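Local structure of putative NAD(P)H-flavin oxidoreductase (2HAY) at residues D34-P46 against I150-I164. The protein binds flavin mononucleotide and probably acts as an NAD(P)H-dependent oxidoreductase of the nitroreductase family. Numbering follows the deposited sequence. Where two conformers were deposited one is given.
With FMN (flavin mononucleotide), chain F.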
ATOM      1  N   ASP B  34      12.064   1.526  18.890  1.00 29.56           N
ATOM      2  CA  ASP B  34      10.891   1.933  18.140  1.00 29.01           C
ATOM      3  C   ASP B  34      11.155   1.904  16.635  1.00 28.80           C
ATOM      4  O   ASP B  34      10.309   1.426  15.903  1.00 28.55           O
ATOM      5  CB  ASP B  34      10.388   3.300  18.583  1.00 29.51           C
ATOM      6  CG  ASP B  34       9.685   3.265  19.951  1.00 30.04           C
ATOM      7  OD1 ASP B  34       9.600   2.190  20.578  1.00 30.50           O
ATOM      8  OD2 ASP B  34       9.217   4.327  20.409  1.00 31.49           O
ATOM      9  N   LEU B  35      12.316   2.397  16.189  1.00 27.71           N
ATOM     10  CA  LEU B  35      12.675   2.333  14.783  1.00 27.60           C
ATOM     11  C   LEU B  35      12.771   0.875  14.290  1.00 26.71           C
ATOM     12  O   LEU B  35      12.288   0.548  13.215  1.00 26.43           O
ATOM     13  CB  LEU B  35      13.989   3.114  14.514  1.00 27.44           C
ATOM     14  CG  LEU B  35      14.426   3.201  13.044  1.00 28.58           C
ATOM     15  CD1 LEU B  35      13.516   4.192  12.295  1.00 30.53           C
ATOM     16  CD2 LEU B  35      15.928   3.590  12.897  1.00 27.98           C
ATOM     17  N   ALA B  36      13.407   0.014  15.085  1.00 26.07           N
ATOM     18  CA  ALA B  36      13.528  -1.394  14.749  1.00 26.46           C
ATOM     19  C   ALA B  36      12.152  -2.077  14.554  1.00 26.65           C
ATOM     20  O   ALA B  36      11.948  -2.805  13.581  1.00 27.58           O
ATOM     21  CB  ALA B  36      14.362  -2.122  15.797  1.00 25.89           C
ATOM     22  N   LEU B  37      11.214  -1.837  15.464  1.00 26.60           N
ATOM     23  CA  LEU B  37       9.861  -2.375  15.335  1.00 25.92           C
ATOM     24  C   LEU B  37       9.174  -1.868  14.079  1.00 25.52           C
ATOM     25  O   LEU B  37       8.540  -2.656  13.384  1.00 26.75           O
ATOM     26  CB  LEU B  37       9.014  -2.066  16.566  1.00 25.80           C
ATOM     27  CG  LEU B  37       7.624  -2.705  16.644  1.00 25.70           C
ATOM     28  CD1 LEU B  37       7.688  -4.231  16.550  1.00 24.12           C
ATOM     29  CD2 LEU B  37       6.999  -2.288  17.976  1.00 27.30           C
ATOM     30  N   ILE B  38       9.317  -0.586  13.778  1.00 24.54           N
ATOM     31  CA  ILE B  38       8.727  -0.011  12.576  1.00 24.83           C
ATOM     32  C   ILE B  38       9.279  -0.661  11.295  1.00 25.33           C
ATOM     33  O   ILE B  38       8.520  -0.972  10.360  1.00 24.68           O
ATOM     34  CB  ILE B  38       8.909   1.546  12.527  1.00 24.96           C
ATOM     35  CG1 ILE B  38       8.043   2.241  13.599  1.00 24.20           C
ATOM     36  CG2 ILE B  38       8.555   2.097  11.111  1.00 24.67           C
ATOM     37  CD1 ILE B  38       8.426   3.751  13.855  1.00 23.51           C
ATOM     38  N   LEU B  39      10.593  -0.892  11.275  1.00 25.39           N
ATOM     39  CA  LEU B  39      11.235  -1.528  10.148  1.00 25.42           C
ATOM     40  C   LEU B  39      10.857  -3.012  10.038  1.00 25.58           C
ATOM     41  O   LEU B  39      10.729  -3.543   8.937  1.00 25.95           O
ATOM     42  CB  LEU B  39      12.746  -1.341  10.226  1.00 25.64           C
ATOM     43  CG  LEU B  39      13.258   0.047   9.861  1.00 25.09           C
ATOM     44  CD1 LEU B  39      14.727   0.104  10.254  1.00 25.33           C
ATOM     45  CD2 LEU B  39      13.091   0.284   8.363  1.00 28.32           C
ATOM     46  N   ASP B  40      10.688  -3.670  11.182  1.00 26.47           N
ATOM     47  CA  ASP B  40      10.177  -5.048  11.240  1.00 26.53           C
ATOM     48  C   ASP B  40       8.781  -5.140  10.628  1.00 26.18           C
ATOM     49  O   ASP B  40       8.474  -6.127   9.980  1.00 26.46           O
ATOM     50  CB  ASP B  40      10.129  -5.530  12.671  1.00 26.91           C
ATOM     51  CG  ASP B  40      11.424  -6.223  13.104  1.00 30.14           C
ATOM     52  OD1 ASP B  40      11.468  -6.671  14.261  1.00 31.96           O
ATOM     53  OD2 ASP B  40      12.389  -6.329  12.305  1.00 30.31           O
ATOM     54  N   ALA B  41       7.974  -4.084  10.786  1.00 25.25           N
ATOM     55  CA  ALA B  41       6.636  -4.014  10.191  1.00 25.88           C
ATOM     56  C   ALA B  41       6.686  -4.024   8.657  1.00 25.61           C
ATOM     57  O   ALA B  41       5.879  -4.690   8.003  1.00 25.78           O
ATOM     58  CB  ALA B  41       5.857  -2.769  10.715  1.00 24.60           C
ATOM     59  N   ALA B  42       7.646  -3.292   8.088  1.00 26.01           N
ATOM     60  CA  ALA B  42       7.888  -3.295   6.634  1.00 25.23           C
ATOM     61  C   ALA B  42       8.423  -4.653   6.178  1.00 25.57           C
ATOM     62  O   ALA B  42       7.923  -5.267   5.238  1.00 25.43           O
ATOM     63  CB  ALA B  42       8.864  -2.182   6.282  1.00 25.11           C
ATOM     64  N   TRP B  43       9.449  -5.139   6.859  1.00 26.51           N
ATOM     65  CA  TRP B  43      10.086  -6.390   6.483  1.00 25.89           C
ATOM     66  C   TRP B  43       9.109  -7.565   6.475  1.00 25.93           C
ATOM     67  O   TRP B  43       9.186  -8.426   5.603  1.00 26.46           O
ATOM     68  CB  TRP B  43      11.229  -6.668   7.456  1.00 26.70           C
ATOM     69  CG  TRP B  43      11.897  -8.003   7.317  1.00 26.26           C
ATOM     70  CD1 TRP B  43      12.492  -8.518   6.200  1.00 29.05           C
ATOM     71  CD2 TRP B  43      12.071  -8.979   8.348  1.00 28.47           C
ATOM     72  NE1 TRP B  43      13.018  -9.773   6.469  1.00 28.58           N
ATOM     73  CE2 TRP B  43      12.777 -10.074   7.781  1.00 27.03           C
ATOM     74  CE3 TRP B  43      11.703  -9.033   9.703  1.00 28.58           C
ATOM     75  CZ2 TRP B  43      13.120 -11.215   8.523  1.00 29.08           C
ATOM     76  CZ3 TRP B  43      12.030 -10.166  10.442  1.00 29.76           C
ATOM     77  CH2 TRP B  43      12.737 -11.252   9.847  1.00 29.63           C
ATOM     78  N   LEU B  44       8.232  -7.612   7.479  1.00 26.33           N
ATOM     79  CA  LEU B  44       7.252  -8.700   7.686  1.00 25.01           C
ATOM     80  C   LEU B  44       5.955  -8.551   6.909  1.00 24.84           C
ATOM     81  O   LEU B  44       5.110  -9.459   6.945  1.00 23.76           O
ATOM     82  CB  LEU B  44       6.914  -8.831   9.169  1.00 24.90           C
ATOM     83  CG  LEU B  44       8.095  -9.435   9.946  1.00 27.91           C
ATOM     84  CD1 LEU B  44       7.860  -9.528  11.431  1.00 26.42           C
ATOM     85  CD2 LEU B  44       8.410 -10.786   9.361  1.00 28.57           C
ATOM     86  N   SER B  45       5.807  -7.419   6.221  1.00 24.18           N
ATOM     87  CA  SER B  45       4.676  -7.187   5.324  1.00 25.12           C
ATOM     88  C   SER B  45       4.566  -8.219   4.203  1.00 24.41           C
ATOM     89  O   SER B  45       5.573  -8.691   3.692  1.00 24.88           O
ATOM     90  CB  SER B  45       4.741  -5.806   4.664  1.00 23.72           C
ATOM     91  OG  SER B  45       4.575  -4.795   5.618  1.00 26.39           O
ATOM     92  N   PRO B  46       3.326  -8.541   3.794  1.00 24.53           N
ATOM     93  CA  PRO B  46       3.184  -9.407   2.638  1.00 24.36           C
ATOM     94  C   PRO B  46       3.449  -8.670   1.330  1.00 24.43           C
ATOM     95  O   PRO B  46       3.205  -7.462   1.207  1.00 24.85           O
ATOM     96  CB  PRO B  46       1.730  -9.875   2.744  1.00 23.30           C
ATOM     97  CG  PRO B  46       1.028  -8.658   3.349  1.00 24.05           C
ATOM     98  CD  PRO B  46       2.014  -8.172   4.376  1.00 24.36           C
ATOM     99  N   ILE B 150       1.969  -1.260   0.856  1.00 24.92           N
ATOM    100  CA  ILE B 150       1.531  -2.115   1.995  1.00 25.15           C
ATOM    101  C   ILE B 150       2.427  -1.886   3.244  1.00 26.99           C
ATOM    102  O   ILE B 150       1.927  -1.700   4.390  1.00 26.93           O
ATOM    103  CB  ILE B 150       1.508  -3.628   1.624  1.00 26.98           C
ATOM    104  CG1 ILE B 150       0.669  -3.870   0.355  1.00 25.65           C
ATOM    105  CG2 ILE B 150       1.070  -4.503   2.842  1.00 23.88           C
ATOM    106  CD1 ILE B 150       0.612  -5.326  -0.132  1.00 25.44           C
ATOM    107  N   ALA B 151       3.741  -1.909   3.005  1.00 25.92           N
ATOM    108  CA  ALA B 151       4.765  -1.677   4.020  1.00 26.63           C
ATOM    109  C   ALA B 151       4.646  -0.260   4.541  1.00 26.64           C
ATOM    110  O   ALA B 151       4.716  -0.041   5.738  1.00 27.07           O
ATOM    111  CB  ALA B 151       6.171  -1.905   3.442  1.00 24.81           C
ATOM    112  N   LEU B 152       4.436   0.693   3.641  1.00 26.58           N
ATOM    113  CA  LEU B 152       4.194   2.058   4.058  1.00 27.08           C
ATOM    114  C   LEU B 152       3.078   2.124   5.097  1.00 27.83           C
ATOM    115  O   LEU B 152       3.222   2.768   6.151  1.00 28.51           O
ATOM    116  CB  LEU B 152       3.856   2.922   2.852  1.00 26.96           C
ATOM    117  CG  LEU B 152       3.841   4.426   3.077  1.00 25.87           C
ATOM    118  CD1 LEU B 152       5.257   4.928   3.442  1.00 24.12           C
ATOM    119  CD2 LEU B 152       3.348   5.042   1.786  1.00 23.21           C
ATOM    120  N   GLY B 153       1.964   1.471   4.782  1.00 27.93           N
ATOM    121  CA  GLY B 153       0.833   1.370   5.675  1.00 28.41           C
ATOM    122  C   GLY B 153       1.177   0.728   7.012  1.00 28.71           C
ATOM    123  O   GLY B 153       0.803   1.250   8.066  1.00 28.03           O
ATOM    124  N   ASN B 154       1.872  -0.413   6.967  1.00 28.55           N
ATOM    125  CA  ASN B 154       2.222  -1.110   8.200  1.00 28.48           C
ATOM    126  C   ASN B 154       3.173  -0.310   9.063  1.00 27.36           C
ATOM    127  O   ASN B 154       3.032  -0.293  10.274  1.00 27.19           O
ATOM    128  CB  ASN B 154       2.768  -2.519   7.919  1.00 28.63           C
ATOM    129  CG  ASN B 154       1.665  -3.480   7.501  1.00 31.20           C
ATOM    130  OD1 ASN B 154       1.796  -4.238   6.528  1.00 31.96           O
ATOM    131  ND2 ASN B 154       0.555  -3.435   8.221  1.00 35.25           N
HETATM  132  N   MSE B 155       4.139   0.352   8.437  1.00 27.04           N
HETATM  133  CA  MSE B 155       5.048   1.240   9.169  1.00 27.07           C
HETATM  134  C   MSE B 155       4.322   2.374   9.891  1.00 26.16           C
HETATM  135  O   MSE B 155       4.586   2.629  11.055  1.00 26.34           O
HETATM  136  CB  MSE B 155       6.127   1.798   8.240  1.00 26.57           C
HETATM  137  CG  MSE B 155       7.178   0.758   7.930  1.00 27.44           C
HETATM  138 SE   MSE B 155       8.777   1.538   7.168  0.65 28.43          SE
HETATM  139  CE  MSE B 155       8.138   1.909   5.393  1.00 25.72           C
HETATM  140  N   MSE B 156       3.431   3.052   9.176  1.00 26.29           N
HETATM  141  CA  MSE B 156       2.672   4.177   9.706  1.00 27.17           C
HETATM  142  C   MSE B 156       1.713   3.803  10.824  1.00 27.10           C
HETATM  143  O   MSE B 156       1.548   4.587  11.746  1.00 27.84           O
HETATM  144  CB  MSE B 156       1.901   4.881   8.601  1.00 26.34           C
HETATM  145  CG  MSE B 156       2.815   5.683   7.644  1.00 28.86           C
HETATM  146 SE   MSE B 156       1.725   6.813   6.503  0.60 30.05          SE
HETATM  147  CE  MSE B 156       0.887   5.398   5.490  1.00 31.35           C
HETATM  148  N   MSE B 157       1.084   2.627  10.735  0.50 27.21           N
HETATM  149  CA  MSE B 157       0.219   2.123  11.814  0.50 27.33           C
HETATM  150  C   MSE B 157       1.024   1.763  13.064  0.50 27.10           C
HETATM  151  O   MSE B 157       0.643   2.122  14.191  0.50 27.25           O
HETATM  152  CB  MSE B 157      -0.628   0.919  11.361  0.50 27.26           C
HETATM  153  CG  MSE B 157      -1.565   0.384  12.457  0.50 26.37           C
HETATM  154 SE   MSE B 157      -2.824   1.741  13.105  0.32 28.79          SE
HETATM  155  CE  MSE B 157      -4.016   1.662  11.573  0.50 28.74           C
ATOM    156  N   THR B 158       2.126   1.052  12.854  1.00 27.40           N
ATOM    157  CA  THR B 158       3.079   0.748  13.917  1.00 26.62           C
ATOM    158  C   THR B 158       3.582   2.036  14.583  1.00 26.13           C
ATOM    159  O   THR B 158       3.484   2.153  15.782  1.00 25.88           O
ATOM    160  CB  THR B 158       4.246  -0.101  13.369  1.00 27.26           C
ATOM    161  OG1 THR B 158       3.699  -1.284  12.776  1.00 27.00           O
ATOM    162  CG2 THR B 158       5.225  -0.509  14.496  1.00 26.18           C
ATOM    163  N   ALA B 159       4.066   3.013  13.798  1.00 25.66           N
ATOM    164  CA  ALA B 159       4.402   4.333  14.337  1.00 25.14           C
ATOM    165  C   ALA B 159       3.254   4.959  15.141  1.00 24.51           C
ATOM    166  O   ALA B 159       3.468   5.442  16.232  1.00 24.87           O
ATOM    167  CB  ALA B 159       4.866   5.292  13.212  1.00 24.00           C
ATOM    168  N   ALA B 160       2.034   4.922  14.608  1.00 25.24           N
ATOM    169  CA  ALA B 160       0.898   5.553  15.259  1.00 25.42           C
ATOM    170  C   ALA B 160       0.611   4.933  16.636  1.00 25.98           C
ATOM    171  O   ALA B 160       0.406   5.655  17.598  1.00 26.73           O
ATOM    172  CB  ALA B 160      -0.331   5.486  14.374  1.00 25.14           C
ATOM    173  N   LEU B 161       0.641   3.601  16.708  1.00 25.63           N
ATOM    174  CA  LEU B 161       0.462   2.836  17.947  1.00 25.51           C
ATOM    175  C   LEU B 161       1.551   3.144  18.984  1.00 25.99           C
ATOM    176  O   LEU B 161       1.334   3.028  20.195  1.00 25.66           O
ATOM    177  CB  LEU B 161       0.423   1.336  17.646  1.00 24.86           C
ATOM    178  CG  LEU B 161      -0.843   0.840  16.966  1.00 24.96           C
ATOM    179  CD1 LEU B 161      -0.584  -0.490  16.227  1.00 26.25           C
ATOM    180  CD2 LEU B 161      -2.042   0.688  17.929  1.00 22.44           C
ATOM    181  N   LEU B 162       2.700   3.575  18.481  1.00 26.58           N
ATOM    182  CA  LEU B 162       3.824   3.956  19.294  1.00 26.88           C
ATOM    183  C   LEU B 162       3.799   5.449  19.672  1.00 26.67           C
ATOM    184  O   LEU B 162       4.590   5.892  20.496  1.00 27.38           O
ATOM    185  CB  LEU B 162       5.108   3.600  18.539  1.00 26.31           C
ATOM    186  CG  LEU B 162       5.470   2.106  18.492  1.00 26.94           C
ATOM    187  CD1 LEU B 162       6.748   1.945  17.669  1.00 23.39           C
ATOM    188  CD2 LEU B 162       5.644   1.506  19.922  1.00 24.60           C
ATOM    189  N   GLY B 163       2.881   6.213  19.092  1.00 26.05           N
ATOM    190  CA  GLY B 163       2.841   7.666  19.315  1.00 24.70           C
ATOM    191  C   GLY B 163       3.806   8.444  18.450  1.00 25.36           C
ATOM    192  O   GLY B 163       4.055   9.611  18.693  1.00 24.87           O
ATOM    193  N   ILE B 164       4.343   7.784  17.420  1.00 26.03           N
ATOM    194  CA  ILE B 164       5.310   8.380  16.522  1.00 25.93           C
ATOM    195  C   ILE B 164       4.536   8.937  15.325  1.00 26.37           C
ATOM    196  O   ILE B 164       3.727   8.238  14.718  1.00 25.07           O
ATOM    197  CB  ILE B 164       6.385   7.338  16.097  1.00 25.50           C
ATOM    198  CG1 ILE B 164       7.234   6.952  17.313  1.00 23.70           C
ATOM    199  CG2 ILE B 164       7.237   7.848  14.917  1.00 25.52           C
ATOM    200  CD1 ILE B 164       8.131   5.744  17.070  1.00 22.83           C
TER
HETATM  201  N1  FMN F 702      -2.209 -15.203  -1.665  1.00 35.18           N
HETATM  202  C2  FMN F 702      -3.070 -15.982  -2.434  1.00 36.04           C
HETATM  203  O2  FMN F 702      -3.343 -17.151  -2.116  1.00 37.27           O
HETATM  204  N3  FMN F 702      -3.636 -15.474  -3.587  1.00 35.30           N
HETATM  205  C4  FMN F 702      -3.369 -14.189  -4.038  1.00 35.86           C
HETATM  206  O4  FMN F 702      -3.422 -13.968  -5.257  1.00 34.02           O
HETATM  207  C4A FMN F 702      -2.511 -13.385  -3.266  1.00 37.20           C
HETATM  208  N5  FMN F 702      -2.221 -12.079  -3.707  1.00 37.47           N
HETATM  209  C5A FMN F 702      -1.405 -11.227  -2.958  1.00 36.43           C
HETATM  210  C6  FMN F 702      -1.182  -9.924  -3.388  1.00 34.55           C
HETATM  211  C7  FMN F 702      -0.366  -9.056  -2.668  1.00 35.72           C
HETATM  212  C7M FMN F 702      -0.648  -7.573  -2.806  1.00 29.29           C
HETATM  213  C8  FMN F 702       0.237  -9.531  -1.486  1.00 35.69           C
HETATM  214  C8M FMN F 702       0.580  -8.537  -0.420  1.00 29.74           C
HETATM  215  C9  FMN F 702       0.019 -10.851  -1.057  1.00 35.29           C
HETATM  216  C9A FMN F 702      -0.817 -11.708  -1.778  1.00 36.87           C
HETATM  217  N10 FMN F 702      -1.084 -13.029  -1.338  1.00 37.77           N
HETATM  218  C10 FMN F 702      -1.932 -13.884  -2.071  1.00 36.79           C
HETATM  219  C1' FMN F 702      -0.267 -13.588  -0.206  1.00 39.81           C
HETATM  220  C2' FMN F 702       1.217 -13.802  -0.553  1.00 42.02           C
HETATM  221  O2' FMN F 702       1.406 -14.978  -1.326  1.00 43.71           O
HETATM  222  C3' FMN F 702       1.975 -13.883   0.774  1.00 42.24           C
HETATM  223  O3' FMN F 702       1.873 -12.608   1.358  1.00 44.36           O
HETATM  224  C4' FMN F 702       3.454 -14.301   0.723  1.00 41.48           C
HETATM  225  O4' FMN F 702       3.601 -15.659   0.343  1.00 42.08           O
HETATM  226  C5' FMN F 702       4.119 -14.031   2.087  1.00 39.73           C
HETATM  227  O5' FMN F 702       3.668 -14.915   3.115  1.00 36.17           O
HETATM  228  P   FMN F 702       2.750 -14.503   4.392  1.00 29.42           P
HETATM  229  O1P FMN F 702       1.789 -15.630   4.654  1.00 26.93           O
HETATM  230  O2P FMN F 702       1.982 -13.225   4.198  1.00 29.42           O
HETATM  231  O3P FMN F 702       3.612 -14.337   5.588  1.00 33.96           O
HETATM  232  O   HOH W   1       7.496   6.510  20.607  1.00 29.48           O
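With CG1 of I38 beside its backbone N (chi1 -70°) and CG2 on the far side from it, the two branches part over the helix 150-162: CD1 meets the tip of I164 end to end, CD1 to CD1 at 3.8 Å, while CG2 lies across the chain of selenomethionine M155 at about a right angle. I38 is thereby a knob in the hole formed by M155, T158, A159 and L162. M155, extended at chi2 (-165°), lays its SE against CB of A42, 3.8 Å away. Alanines let the antiparallel helices close in further along: A42 CB packs on A151 CB at 3.9 Å, and the axes of the two segments come within 7.9 Å, their N-to-C directions 150° apart. CB of A41 sits on T158 OG1, a hydroxyl that donates to N154 O at 2.8 Å; this bond and the one from T158 N reach the carbonyl from opposite faces. OG of S45 lies 3.0 Å from N154 OD1 and 2.7 Å from A41 O, two acceptors competing for one proton. At the other end L162 CD1 lies against the carboxylate of D34, and one water donates to both D34 OD2 and L162 O, just before G163 closes the helix in a Schellman motif. F56 of strand 54-59 packs on A42 and A151, and R213 of the second subunit hydrogen-bonds L44 O. Beyond S45, P46 and I150 carry the pair to the flavin, where I150 CD1 packs against the C8M methyl of FMN. Such helices belong to the dimeric alpha/beta nitroreductase fold, with its FMN site at the subunit interface.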